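Local coordinates for protein REP-associated tyrosine transposase (Escherichia coli, PDB 4ER8) that binds repetitive extragenic palindrome (REP) hairpins and cleaves and recombines the clustered elements containing them, as a metal-dependent HUH-type transposase with a catalytic tyrosine, at residues 101-104 with 108-111; 113-118 with 159-164; 51-54 with 59-62. All blocks are in the same frame, centred on the assembly; numbering follows the deposited sequence.

Contact 1: residues 101-104 with 108-111; sequences HAIR and DYRH. With nucleotides of chain B.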
loop_
_atom_site.group_PDB
_atom_site.type_symbol
_atom_site.label_atom_id
_atom_site.label_comp_id
_atom_site.label_asym_id
_atom_site.label_seq_id
_atom_site.Cartn_x
_atom_site.Cartn_y
_atom_site.Cartn_z
ATOM N N HIS A 101 10.435 1.728 1.849
ATOM C CA HIS A 101 11.114 2.301 2.982
ATOM C C HIS A 101 11.026 1.401 4.199
ATOM O O HIS A 101 9.921 0.983 4.632
ATOM C CB HIS A 101 10.599 3.709 3.294
ATOM C CG HIS A 101 10.978 4.194 4.665
ATOM N ND1 HIS A 101 12.203 4.775 4.936
ATOM C CD2 HIS A 101 10.303 4.157 5.843
ATOM C CE1 HIS A 101 12.263 5.074 6.223
ATOM N NE2 HIS A 101 11.118 4.724 6.792
ATOM N N ALA A 102 12.201 1.112 4.742
ATOM C CA ALA A 102 12.343 0.208 5.868
ATOM C C ALA A 102 11.979 0.905 7.179
ATOM O O ALA A 102 12.591 1.953 7.523
ATOM C CB ALA A 102 13.744 -0.249 5.927
ATOM N N ILE A 103 11.038 0.304 7.927
ATOM C CA ILE A 103 10.678 0.809 9.248
ATOM C C ILE A 103 11.455 0.160 10.393
ATOM O O ILE A 103 11.251 -1.001 10.720
ATOM C CB ILE A 103 9.215 0.641 9.515
ATOM C CG1 ILE A 103 8.444 1.565 8.596
ATOM C CG2 ILE A 103 8.906 0.980 10.971
ATOM C CD1 ILE A 103 7.094 1.132 8.369
ATOM N N ARG A 104 12.303 0.963 11.034
ATOM C CA ARG A 104 13.244 0.482 12.045
ATOM C C ARG A 104 12.770 0.632 13.509
ATOM O O ARG A 104 13.400 0.048 14.393
ATOM C CB ARG A 104 14.593 1.198 11.866
ATOM C CG ARG A 104 15.369 0.878 10.561
ATOM C CD ARG A 104 14.702 1.449 9.212
ATOM N NE ARG A 104 14.940 2.876 8.851
ATOM C CZ ARG A 104 14.253 3.935 9.327
ATOM N NH1 ARG A 104 13.243 3.793 10.215
ATOM N NH2 ARG A 104 14.585 5.157 8.908
ATOM N N ASP A 108 8.121 5.528 13.864
ATOM C CA ASP A 108 8.069 5.575 12.422
ATOM C C ASP A 108 6.952 4.711 11.877
ATOM O O ASP A 108 6.274 5.102 10.908
ATOM C CB ASP A 108 9.395 5.201 11.790
ATOM C CG ASP A 108 9.576 5.854 10.439
ATOM O OD1 ASP A 108 9.045 6.978 10.246
ATOM O OD2 ASP A 108 10.254 5.268 9.558
ATOM N N TYR A 109 6.725 3.574 12.531
ATOM C CA TYR A 109 5.693 2.628 12.125
ATOM C C TYR A 109 4.333 3.261 12.193
ATOM O O TYR A 109 3.582 3.275 11.207
ATOM C CB TYR A 109 5.725 1.404 13.008
ATOM C CG TYR A 109 4.612 0.409 12.778
ATOM C CD1 TYR A 109 4.614 -0.441 11.678
ATOM C CD2 TYR A 109 3.580 0.269 13.704
ATOM C CE1 TYR A 109 3.587 -1.374 11.482
ATOM C CE2 TYR A 109 2.564 -0.650 13.525
ATOM C CZ TYR A 109 2.586 -1.474 12.417
ATOM O OH TYR A 109 1.585 -2.392 12.254
ATOM N N ARG A 110 4.005 3.779 13.371
ATOM C CA ARG A 110 2.766 4.529 13.547
ATOM C C ARG A 110 2.624 5.730 12.603
ATOM O O ARG A 110 1.522 5.936 12.088
ATOM C CB ARG A 110 2.600 4.980 14.979
ATOM C CG ARG A 110 2.248 3.851 15.904
ATOM C CD ARG A 110 2.793 4.178 17.273
ATOM N NE ARG A 110 2.563 3.135 18.278
ATOM C CZ ARG A 110 2.554 3.377 19.588
ATOM N NH1 ARG A 110 2.758 4.615 20.026
ATOM N NH2 ARG A 110 2.330 2.398 20.444
ATOM N N HIS A 111 3.679 6.513 12.361
ATOM C CA HIS A 111 3.521 7.646 11.435
ATOM C C HIS A 111 3.107 7.094 10.090
ATOM O O HIS A 111 2.277 7.673 9.382
ATOM C CB HIS A 111 4.774 8.542 11.284
ATOM C CG HIS A 111 5.062 9.398 12.487
ATOM N ND1 HIS A 111 6.318 9.917 12.759
ATOM C CD2 HIS A 111 4.259 9.817 13.506
ATOM C CE1 HIS A 111 6.272 10.630 13.875
ATOM N NE2 HIS A 111 5.040 10.566 14.358
ATOM O "O5'" DG B 1 19.880 7.847 4.804
ATOM C "C5'" DG B 1 20.843 8.048 3.728
ATOM C "C4'" DG B 1 20.585 7.211 2.490
ATOM O "O4'" DG B 1 20.257 5.806 2.855
ATOM C "C3'" DG B 1 19.388 7.683 1.669
ATOM O "O3'" DG B 1 19.702 8.822 0.912
ATOM C "C2'" DG B 1 19.175 6.415 0.834
ATOM C "C1'" DG B 1 19.406 5.290 1.855
ATOM N N9 DG B 1 18.262 4.891 2.622
ATOM C C8 DG B 1 17.952 5.365 3.882
ATOM N N7 DG B 1 16.827 4.824 4.356
ATOM C C5 DG B 1 16.401 3.921 3.383
ATOM C C6 DG B 1 15.291 3.045 3.382
ATOM O O6 DG B 1 14.445 2.928 4.293
ATOM N N1 DG B 1 15.187 2.273 2.201
ATOM C C2 DG B 1 16.102 2.388 1.180
ATOM N N2 DG B 1 15.869 1.617 0.122
ATOM N N3 DG B 1 17.170 3.216 1.173
ATOM C C4 DG B 1 17.264 3.958 2.298
ATOM P P DT B 2 18.601 9.651 0.056
ATOM O OP1 DT B 2 19.303 10.738 -0.687
ATOM O OP2 DT B 2 17.446 10.007 0.905
ATOM O "O5'" DT B 2 18.130 8.614 -1.049
ATOM C "C5'" DT B 2 18.827 8.405 -2.252
ATOM C "C4'" DT B 2 17.956 7.419 -3.027
ATOM O "O4'" DT B 2 17.415 6.487 -2.048
ATOM C "C3'" DT B 2 16.753 8.034 -3.743
ATOM O "O3'" DT B 2 16.508 7.271 -4.864
ATOM C "C2'" DT B 2 15.632 7.726 -2.773
ATOM C "C1'" DT B 2 16.028 6.370 -2.209
ATOM N N1 DT B 2 15.313 6.019 -0.937
ATOM C C2 DT B 2 14.496 4.898 -0.889
ATOM O O2 DT B 2 14.332 4.126 -1.804
ATOM N N3 DT B 2 13.857 4.658 0.301
ATOM C C4 DT B 2 13.897 5.421 1.447
ATOM O O4 DT B 2 13.243 5.121 2.467
ATOM C C5 DT B 2 14.747 6.593 1.357
ATOM C C7 DT B 2 14.892 7.500 2.580
ATOM C C6 DT B 2 15.403 6.826 0.184
#
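The imidazole of H101 meets D108 at its edge, NE2 lying 2.9 Å from OD2 of D108. This oxygen sits almost in the ring plane, and the N-H points nearly straight at it, at 173°. The carboxylate itself stands upright to the ring, the two planes 89° apart. The edge at ND1 is turned to the DNA and donates to O4 of DT2 of chain B over 2.7 Å. CE1 of H101 lies 3.5 Å above the guanidinium plane of R104, towards the rim of that group. NH1 of R104 forms a long, tentative salt bridge with OD2 of D108, 3.4 Å away. Beside this polar cluster, CG2 of I103 packs 3.8 Å from CB of Y109, joining the segment after H101 to the start of helix 106-122. The backbone N of A102 adds a hydrogen bond to O6 of DG1 of chain B at 2.9 Å. H101 thus reads the base, and D108 supports it from the second shell. Since both ring nitrogens act as donors, H101 is probably protonated, and the carboxylate of D108 would stabilise that state while fixing the rotation of the ring that recognises thymine.

Contact 2: residues 113-118 with 159-164; sequences VDYIYI and AGERII. With NI (nickel (II) ion), chain C; nucleotides of chain B.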
loop_
_atom_site.group_PDB
_atom_site.type_symbol
_atom_site.label_atom_id
_atom_site.label_comp_id
_atom_site.label_asym_id
_atom_site.label_seq_id
_atom_site.Cartn_x
_atom_site.Cartn_y
_atom_site.Cartn_z
ATOM N N VAL A 113 1.573 4.116 9.560
ATOM C CA VAL A 113 0.223 3.515 9.517
ATOM C C VAL A 113 -0.815 4.657 9.392
ATOM O O VAL A 113 -1.749 4.566 8.603
ATOM C CB VAL A 113 -0.145 2.622 10.738
ATOM C CG1 VAL A 113 -1.601 2.252 10.668
ATOM C CG2 VAL A 113 0.714 1.329 10.873
ATOM N N ASP A 114 -0.637 5.719 10.174
ATOM C CA ASP A 114 -1.506 6.864 10.182
ATOM C C ASP A 114 -1.538 7.411 8.752
ATOM O O ASP A 114 -2.626 7.658 8.162
ATOM C CB ASP A 114 -0.929 7.966 11.081
ATOM C CG ASP A 114 -1.010 7.660 12.591
ATOM O OD1 ASP A 114 -1.640 6.681 13.079
ATOM O OD2 ASP A 114 -0.422 8.480 13.314
ATOM N N TYR A 115 -0.339 7.603 8.199
ATOM C CA TYR A 115 -0.204 8.155 6.881
ATOM C C TYR A 115 -1.053 7.338 5.925
ATOM O O TYR A 115 -1.687 7.882 5.003
ATOM C CB TYR A 115 1.229 8.070 6.408
ATOM C CG TYR A 115 1.392 8.799 5.099
ATOM C CD1 TYR A 115 1.848 10.124 5.059
ATOM C CD2 TYR A 115 1.077 8.182 3.891
ATOM C CE1 TYR A 115 2.025 10.789 3.849
ATOM C CE2 TYR A 115 1.259 8.851 2.659
ATOM C CZ TYR A 115 1.726 10.150 2.656
ATOM O OH TYR A 115 1.844 10.820 1.453
ATOM N N ILE A 116 -1.054 6.022 6.129
ATOM C CA ILE A 116 -1.812 5.220 5.243
ATOM C C ILE A 116 -3.298 5.551 5.361
ATOM O O ILE A 116 -3.913 5.905 4.352
ATOM C CB ILE A 116 -1.518 3.742 5.407
ATOM C CG1 ILE A 116 -0.196 3.429 4.679
ATOM C CG2 ILE A 116 -2.698 2.936 4.852
ATOM C CD1 ILE A 116 0.592 2.303 5.232
ATOM N N TYR A 117 -3.837 5.491 6.583
ATOM C CA TYR A 117 -5.265 5.683 6.796
ATOM C C TYR A 117 -5.731 7.118 6.531
ATOM O O TYR A 117 -6.882 7.323 6.158
ATOM C CB TYR A 117 -5.736 5.168 8.183
ATOM C CG TYR A 117 -5.458 3.679 8.387
ATOM C CD1 TYR A 117 -4.987 3.179 9.615
ATOM C CD2 TYR A 117 -5.629 2.769 7.335
ATOM C CE1 TYR A 117 -4.704 1.805 9.772
ATOM C CE2 TYR A 117 -5.363 1.417 7.494
ATOM C CZ TYR A 117 -4.889 0.942 8.699
ATOM O OH TYR A 117 -4.625 -0.415 8.817
ATOM N N ILE A 118 -4.853 8.099 6.717
ATOM C CA ILE A 118 -5.169 9.487 6.387
ATOM C C ILE A 118 -5.163 9.767 4.895
ATOM O O ILE A 118 -5.702 10.763 4.425
ATOM C CB ILE A 118 -4.183 10.438 7.045
ATOM C CG1 ILE A 118 -4.593 10.667 8.491
ATOM C CG2 ILE A 118 -4.145 11.775 6.356
ATOM C CD1 ILE A 118 -3.399 11.080 9.373
ATOM N N ALA A 159 7.302 10.009 0.315
ATOM C CA ALA A 159 6.591 8.759 0.582
ATOM C C ALA A 159 6.236 8.015 -0.721
ATOM O O ALA A 159 5.329 7.179 -0.747
ATOM C CB ALA A 159 5.331 9.083 1.335
ATOM N N GLY A 160 6.913 8.355 -1.805
ATOM C CA GLY A 160 6.666 7.724 -3.075
ATOM C C GLY A 160 5.493 8.243 -3.878
ATOM O O GLY A 160 5.267 7.767 -4.995
ATOM N N GLU A 161 4.727 9.202 -3.341
ATOM C CA GLU A 161 3.613 9.787 -4.134
ATOM C C GLU A 161 4.050 10.325 -5.515
ATOM O O GLU A 161 5.182 10.826 -5.696
ATOM C CB GLU A 161 2.850 10.876 -3.380
ATOM C CG GLU A 161 2.353 10.513 -1.961
ATOM C CD GLU A 161 1.041 9.761 -1.925
ATOM O OE1 GLU A 161 0.570 9.245 -2.967
ATOM O OE2 GLU A 161 0.454 9.668 -0.827
ATOM N N ARG A 162 3.135 10.210 -6.487
ATOM C CA ARG A 162 3.321 10.824 -7.796
ATOM C C ARG A 162 3.499 12.339 -7.658
ATOM O O ARG A 162 2.917 12.961 -6.754
ATOM C CB ARG A 162 2.193 10.445 -8.747
ATOM C CG ARG A 162 0.971 11.266 -8.652
ATOM C CD ARG A 162 -0.276 10.462 -9.099
ATOM N NE ARG A 162 -0.073 9.836 -10.384
ATOM C CZ ARG A 162 -0.626 8.696 -10.769
ATOM N NH1 ARG A 162 -1.439 8.027 -9.971
ATOM N NH2 ARG A 162 -0.343 8.219 -11.974
ATOM N N ILE A 163 4.354 12.894 -8.516
ATOM C CA ILE A 163 4.589 14.334 -8.610
ATOM C C ILE A 163 3.259 15.064 -8.829
ATOM O O ILE A 163 2.479 14.675 -9.709
ATOM C CB ILE A 163 5.606 14.678 -9.759
ATOM C CG1 ILE A 163 5.403 13.778 -10.990
ATOM C CG2 ILE A 163 7.055 14.428 -9.311
ATOM C CD1 ILE A 163 3.931 13.759 -11.690
ATOM N N ILE A 164 2.979 16.083 -8.008
ATOM C CA ILE A 164 1.756 16.894 -8.192
ATOM C C ILE A 164 2.039 18.004 -9.196
ATOM O O ILE A 164 2.730 18.986 -8.898
ATOM C CB ILE A 164 1.088 17.460 -6.845
ATOM C CG1 ILE A 164 2.102 18.168 -5.915
ATOM C CG2 ILE A 164 0.328 16.351 -6.086
ATOM C CD1 ILE A 164 1.485 19.260 -5.001
HETATM NI NI NI C . -1.124 8.531 -1.622
ATOM P P DG B 4 13.868 8.203 -11.356
ATOM O OP1 DG B 4 14.803 7.324 -12.090
ATOM O OP2 DG B 4 14.093 9.652 -11.172
ATOM O "O5'" DG B 4 12.483 8.015 -12.117
ATOM C "C5'" DG B 4 11.907 6.752 -12.318
ATOM C "C4'" DG B 4 10.433 6.959 -12.610
ATOM O "O4'" DG B 4 9.876 7.613 -11.440
ATOM C "C3'" DG B 4 10.086 7.876 -13.789
ATOM O "O3'" DG B 4 8.853 7.459 -14.300
ATOM C "C2'" DG B 4 9.903 9.242 -13.127
ATOM C "C1'" DG B 4 9.184 8.811 -11.855
ATOM N N9 DG B 4 9.218 9.757 -10.723
ATOM C C8 DG B 4 10.075 10.810 -10.525
ATOM N N7 DG B 4 9.891 11.464 -9.415
ATOM C C5 DG B 4 8.832 10.792 -8.821
ATOM C C6 DG B 4 8.171 11.023 -7.566
ATOM O O6 DG B 4 8.429 11.926 -6.732
ATOM N N1 DG B 4 7.139 10.105 -7.293
ATOM C C2 DG B 4 6.820 9.082 -8.124
ATOM N N2 DG B 4 5.794 8.322 -7.731
ATOM N N3 DG B 4 7.422 8.848 -9.301
ATOM C C4 DG B 4 8.420 9.737 -9.595
ATOM P P DA B 3 16.453 7.903 -6.314
ATOM O OP1 DA B 3 16.690 6.833 -7.285
ATOM O OP2 DA B 3 17.479 8.951 -6.325
ATOM O "O5'" DA B 3 15.030 8.628 -6.308
ATOM C "C5'" DA B 3 13.818 7.911 -6.232
ATOM C "C4'" DA B 3 13.518 7.279 -7.599
ATOM O "O4'" DA B 3 12.315 6.484 -7.522
ATOM C "C3'" DA B 3 13.320 8.207 -8.771
ATOM O "O3'" DA B 3 13.689 7.499 -9.886
ATOM C "C2'" DA B 3 11.810 8.408 -8.754
ATOM C "C1'" DA B 3 11.338 6.996 -8.387
ATOM N N9 DA B 3 10.102 6.812 -7.619
ATOM C C8 DA B 3 9.577 7.603 -6.634
ATOM N N7 DA B 3 8.464 7.131 -6.128
ATOM C C5 DA B 3 8.236 5.959 -6.834
ATOM C C6 DA B 3 7.207 4.986 -6.780
ATOM N N6 DA B 3 6.133 5.009 -5.937
ATOM N N1 DA B 3 7.342 3.939 -7.615
ATOM C C2 DA B 3 8.384 3.896 -8.431
ATOM N N3 DA B 3 9.380 4.755 -8.581
ATOM C C4 DA B 3 9.247 5.756 -7.736
#
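OE2 of E161 is gripped by two partners. It binds the nickel ion at 2.1 Å. OH of Y115 donates a hydrogen bond to the same OE2 of E161, 2.9 Å away. The two grips use different parts of the oxygen. OE1 also binds nickel, at 2.3 Å, making the carboxylate a bidentate ligand, whereas the tyrosine comes to the anti lone pair of OE2, the one turned away from the other oxygen. E161 bends sharply at chi2 (-83°) to bring its carboxylate to the metal, and the phenol ring of Y115 arrives from the opposite direction, its plane 42° from that of the carboxylate. CB of A159 approaches the phenol as well, 4.0 Å from CZ of Y115. H59, H61, N119 and H123 complete the nickel site.

The same short loop also reads DNA, through its main chain. The carbonyl O of G160 accepts from N2 of DG4 and, at 3.0 Å, from N6 of DA3, both of chain B. The carbonyl O of E161 takes N1 of DG4 at 2.6 Å, so adjacent carbonyls receive both donors of the guanine's Watson-Crick edge. One residue therefore offers its backbone to a base and its side chain to a metal. Y115 occupies a position consistent with the nucleophilic tyrosine of single-tyrosine HUH nucleases, carried on a helix beside the metal. OE2 ties the phenol to the metal, and the backbone of the same residue holds guanine, so the three are probably positioned together.

Contact 3: residues 51-54 with 59-62; sequences NAWV and HMHC. With NI (nickel (II) ion), chain C.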
loop_
_atom_site.group_PDB
_atom_site.type_symbol
_atom_site.label_atom_id
_atom_site.label_comp_id
_atom_site.label_asym_id
_atom_site.label_seq_id
_atom_site.Cartn_x
_atom_site.Cartn_y
_atom_site.Cartn_z
ATOM N N ASN A 51 0.459 -5.331 7.674
ATOM C CA ASN A 51 0.322 -4.416 8.792
ATOM C C ASN A 51 -0.748 -3.372 8.470
ATOM O O ASN A 51 -1.646 -3.124 9.297
ATOM C CB ASN A 51 1.648 -3.752 9.103
ATOM C CG ASN A 51 2.630 -4.694 9.744
ATOM O OD1 ASN A 51 2.562 -4.938 10.931
ATOM N ND2 ASN A 51 3.565 -5.214 8.965
ATOM N N ALA A 52 -0.672 -2.787 7.273
ATOM C CA ALA A 52 -1.715 -1.901 6.810
ATOM C C ALA A 52 -1.722 -1.707 5.294
ATOM O O ALA A 52 -0.716 -1.926 4.632
ATOM C CB ALA A 52 -1.630 -0.566 7.512
ATOM N N TRP A 53 -2.860 -1.273 4.754
ATOM C CA TRP A 53 -2.934 -1.050 3.335
ATOM C C TRP A 53 -4.083 -0.084 3.013
ATOM O O TRP A 53 -5.142 -0.218 3.603
ATOM C CB TRP A 53 -3.152 -2.412 2.681
ATOM C CG TRP A 53 -2.762 -2.570 1.255
ATOM C CD1 TRP A 53 -3.035 -1.720 0.213
ATOM C CD2 TRP A 53 -2.092 -3.705 0.687
ATOM N NE1 TRP A 53 -2.530 -2.252 -0.962
ATOM C CE2 TRP A 53 -1.970 -3.476 -0.692
ATOM C CE3 TRP A 53 -1.580 -4.901 1.222
ATOM C CZ2 TRP A 53 -1.347 -4.397 -1.546
ATOM C CZ3 TRP A 53 -0.959 -5.804 0.382
ATOM C CH2 TRP A 53 -0.836 -5.552 -0.982
ATOM N N VAL A 54 -3.855 0.912 2.147
ATOM C CA VAL A 54 -4.952 1.588 1.447
ATOM C C VAL A 54 -4.868 1.336 -0.047
ATOM O O VAL A 54 -3.780 1.236 -0.630
ATOM C CB VAL A 54 -4.893 3.109 1.470
ATOM C CG1 VAL A 54 -5.725 3.672 2.536
ATOM C CG2 VAL A 54 -3.461 3.614 1.462
ATOM N N HIS A 59 -3.544 4.428 -7.053
ATOM C CA HIS A 59 -2.277 4.069 -6.402
ATOM C C HIS A 59 -2.594 3.503 -5.042
ATOM O O HIS A 59 -3.743 3.571 -4.589
ATOM C CB HIS A 59 -1.340 5.287 -6.271
ATOM C CG HIS A 59 -1.668 6.232 -5.150
ATOM N ND1 HIS A 59 -2.787 7.041 -5.147
ATOM C CD2 HIS A 59 -0.973 6.555 -4.028
ATOM C CE1 HIS A 59 -2.772 7.808 -4.063
ATOM N NE2 HIS A 59 -1.690 7.517 -3.358
ATOM N N MET A 60 -1.596 2.944 -4.381
ATOM C CA MET A 60 -1.830 2.380 -3.090
ATOM C C MET A 60 -0.573 2.541 -2.280
ATOM O O MET A 60 0.515 2.690 -2.851
ATOM C CB MET A 60 -2.262 0.914 -3.208
ATOM C CG MET A 60 -1.269 -0.090 -3.756
ATOM S SD MET A 60 -2.119 -1.609 -4.428
ATOM C CE MET A 60 -0.752 -2.462 -5.112
ATOM N N HIS A 61 -0.727 2.541 -0.959
ATOM C CA HIS A 61 0.372 2.548 -0.025
ATOM C C HIS A 61 0.152 1.415 0.927
ATOM O O HIS A 61 -0.996 1.139 1.288
ATOM C CB HIS A 61 0.326 3.806 0.801
ATOM C CG HIS A 61 0.351 5.060 0.004
ATOM N ND1 HIS A 61 1.514 5.585 -0.522
ATOM C CD2 HIS A 61 -0.636 5.920 -0.334
ATOM C CE1 HIS A 61 1.238 6.701 -1.176
ATOM N NE2 HIS A 61 -0.057 6.936 -1.065
ATOM N N CYS A 62 1.213 0.770 1.390
ATOM C CA CYS A 62 0.984 -0.276 2.391
ATOM C C CYS A 62 2.207 -0.612 3.260
ATOM O O CYS A 62 3.319 -0.184 2.976
ATOM C CB CYS A 62 0.440 -1.508 1.703
ATOM S SG CYS A 62 1.674 -2.247 0.676
HETATM NI NI NI C . -1.124 8.531 -1.622
#
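W53 presents one face of its indole to C62 and its edge to M60, two residues of the neighbouring antiparallel strand. CB of C62 stands over the five-membered ring, 3.5 Å from its centroid, in a CH-pi contact. SG continues across the same face to the six-membered ring, 4.0 Å from that centroid and only 10° off its normal. M60 is used differently: extended beyond CG, it brings SD into the indole plane, where NE1 of W53 makes a weak N-H...S hydrogen bond of 3.5 Å. W53 achieves both contacts with CG anti to its backbone N (chi1 -157°), which lays the ring across the partner strand. W53 and C62 form a non-hydrogen-bonded pair, while V54 and H61 are the hydrogen-bonded one: N of V54 donates to O of H61 at 3.0 Å, and the return bond is weak.

Strand alternation sends H61 to the other face, with V54 CG2 at its ring edge. Here H59 and H61, flanking hydrophobic M60, form the HUH motif, and their NE2 atoms bind nickel at 2.1 and 2.0 Å. T17 of strand 13-19 holds ND1 of H61. A classic bulge, N51 and A52 opposite I63, lies farther along the pair of strands. Helix 73-87 meets M60 and C62 through W77, whereas I116 of helix 106-122 packs on V54 and H61 across the sheet.

In the fold
Along the chain the three contacts follow one another in series, neither nesting nor crossing. Contact 3 comes first, closing the tight hairpin between strands 49-55 and 59-65 at one side of the four-stranded sheet. Contact 1 then closes the short turn from strand 99-102, at the other edge of the sheet, into helix 106-122. Contact 2 opens farther along that helix and spans some 40 residues to the C-terminal loop, the longest closure of the three. Y109 of contact 1 probably hydrogen-bonds N51 of contact 3, and the nickel ion joins contacts 2 and 3. Helix 106-122 thus takes part in contacts 1 and 2, and packs on the strands of contact 3.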